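PDB 6NHX: ATP-dependent DNA ligase from Mycobacterium tuberculosis, which seals breaks in double-stranded DNA at the expense of ATP and, together with Ku, repairs double-strand breaks by non-homologous end joining. Local coordinates for residues V39-H43 with G44-L48. The protein carries 1 engineered substitution. Residues are numbered along the deposited sequence; the frame is centred on the assembly and turned at random.
Sequences VEADH and GAVRL
Val39 and Leu48 face each other as a non-hydrogen-bonded pair and run alongside one another on the same face of the sheet. The leucine's CD2 fits against the fork of the valine, 3.6 Å from Val39 CG2 and 4.1 Å from Val39 CG1. CG1 also continues the apolar row: anti to the valine's backbone N (chi1 175°), Val39 CG1 reaches diagonally to Val46 CG1 at 4.0 Å. Further along, the small Ala41 sits opposite Val46 and leaves a looser fit, with Ala41 CB 4.5 Å from Val46 CG2; Ala67, from a nearby loop, touches both residues. The two strands form a beta hairpin at the margin of an antiparallel sheet in the ATP-dependent ligase domain, strand 35-42 running between 45-50 and 74-82. A type I' turn from Asp42 to Ala45, with His43 and Gly44 both at positive phi as its two-residue loop, reverses the chain. Paired backbone bonds join Glu40 with Arg47 and Asp42 with Ala45; nearest the turn, Ala45 N approaches Asp42 O from above the carbonyl plane, 2.8 Å away. On the face bearing Glu40 and Arg47, the glutamate stretches out while the arginine folds at chi3 (61°), which brings the guanidinium back beside the carboxylate. Arg47 NH1 donates a nearly straight hydrogen bond to Glu40 OE2 over 2.7 Å, part of a salt bridge. The oxygen lies almost in the guanidinium plane, but the N-H comes to it from above the carboxylate, the two planes being 43° apart. Arg47 CD also leans on this oxygen, 3.1 Å from Glu40 OE2, so the bend of the arginine partly wraps it. Phe5 packs against both side chains, and Asp6 takes the other arginine nitrogen, NH2, in a second salt bridge.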
loop_
_atom_site.group_PDB
_atom_site.type_symbol
_atom_site.label_atom_id
_atom_site.label_comp_id
_atom_site.label_asym_id
_atom_site.label_seq_id
_atom_site.Cartn_x
_atom_site.Cartn_y
_atom_site.Cartn_z
ATOM N N VAL A 39 -1.234 -3.422 15.982
ATOM C CA VAL A 39 -0.140 -3.962 16.784
ATOM C C VAL A 39 -0.513 -3.853 18.256
ATOM O O VAL A 39 -0.776 -2.751 18.753
ATOM C CB VAL A 39 1.169 -3.208 16.519
ATOM C CG1 VAL A 39 2.289 -3.701 17.457
ATOM C CG2 VAL A 39 1.566 -3.319 15.042
ATOM N N GLU A 40 -0.524 -4.981 18.951
ATOM C CA GLU A 40 -0.722 -5.007 20.391
ATOM C C GLU A 40 0.619 -5.303 21.042
ATOM O O GLU A 40 1.212 -6.350 20.778
ATOM C CB GLU A 40 -1.724 -6.093 20.768
ATOM C CG GLU A 40 -1.985 -6.214 22.255
ATOM C CD GLU A 40 -2.721 -7.484 22.560
ATOM O OE1 GLU A 40 -3.922 -7.403 22.869
ATOM O OE2 GLU A 40 -2.103 -8.567 22.467
ATOM N N ALA A 41 1.093 -4.387 21.879
ATOM C CA ALA A 41 2.307 -4.597 22.661
ATOM C C ALA A 41 1.939 -4.717 24.135
ATOM O O ALA A 41 1.310 -3.809 24.687
ATOM C CB ALA A 41 3.257 -3.417 22.450
ATOM N N ASP A 42 2.331 -5.828 24.763
ATOM C CA ASP A 42 2.061 -6.065 26.175
ATOM C C ASP A 42 3.187 -6.923 26.729
ATOM O O ASP A 42 3.548 -7.933 26.117
ATOM C CB ASP A 42 0.733 -6.808 26.348
ATOM C CG ASP A 42 0.210 -6.751 27.775
ATOM O OD1 ASP A 42 0.758 -5.978 28.587
ATOM O OD2 ASP A 42 -0.752 -7.483 28.079
ATOM N N HIS A 43 3.737 -6.520 27.876
ATOM C CA HIS A 43 4.790 -7.283 28.556
ATOM C C HIS A 43 5.970 -7.561 27.629
ATOM O O HIS A 43 6.564 -8.643 27.643
ATOM C CB HIS A 43 4.242 -8.565 29.186
ATOM C CG HIS A 43 3.529 -8.339 30.483
ATOM N ND1 HIS A 43 2.229 -7.886 30.549
ATOM C CD2 HIS A 43 3.941 -8.488 31.766
ATOM C CE1 HIS A 43 1.867 -7.772 31.815
ATOM N NE2 HIS A 43 2.888 -8.131 32.574
ATOM N N GLY A 44 6.310 -6.566 26.810
ATOM C CA GLY A 44 7.385 -6.694 25.850
ATOM C C GLY A 44 7.081 -7.565 24.652
ATOM O O GLY A 44 7.922 -7.659 23.750
ATOM N N ALA A 45 5.915 -8.203 24.608
ATOM C CA ALA A 45 5.545 -9.086 23.515
ATOM C C ALA A 45 4.607 -8.367 22.557
ATOM O O ALA A 45 3.814 -7.509 22.953
ATOM C CB ALA A 45 4.870 -10.354 24.037
ATOM N N VAL A 46 4.700 -8.736 21.287
ATOM C CA VAL A 46 3.933 -8.095 20.228
ATOM C C VAL A 46 3.007 -9.123 19.594
ATOM O O VAL A 46 3.392 -10.280 19.399
ATOM C CB VAL A 46 4.869 -7.461 19.177
ATOM C CG1 VAL A 46 4.140 -7.209 17.890
ATOM C CG2 VAL A 46 5.443 -6.165 19.695
ATOM N N ARG A 47 1.781 -8.696 19.280
ATOM C CA ARG A 47 0.839 -9.473 18.485
ATOM C C ARG A 47 0.298 -8.591 17.370
ATOM O O ARG A 47 0.145 -7.376 17.538
ATOM C CB ARG A 47 -0.316 -9.994 19.332
ATOM C CG ARG A 47 0.161 -10.895 20.455
ATOM C CD ARG A 47 -0.957 -11.279 21.390
ATOM N NE ARG A 47 -2.023 -12.014 20.718
ATOM C CZ ARG A 47 -3.287 -11.615 20.682
ATOM N NH1 ARG A 47 -3.639 -10.479 21.266
ATOM N NH2 ARG A 47 -4.201 -12.348 20.066
ATOM N N LEU A 48 0.012 -9.211 16.220
ATOM C CA LEU A 48 -0.280 -8.475 14.996
ATOM C C LEU A 48 -1.587 -8.937 14.368
ATOM O O LEU A 48 -1.882 -10.135 14.328
ATOM C CB LEU A 48 0.848 -8.659 13.983
ATOM C CG LEU A 48 2.260 -8.327 14.465
ATOM C CD1 LEU A 48 3.275 -8.719 13.406
ATOM C CD2 LEU A 48 2.396 -6.851 14.802
#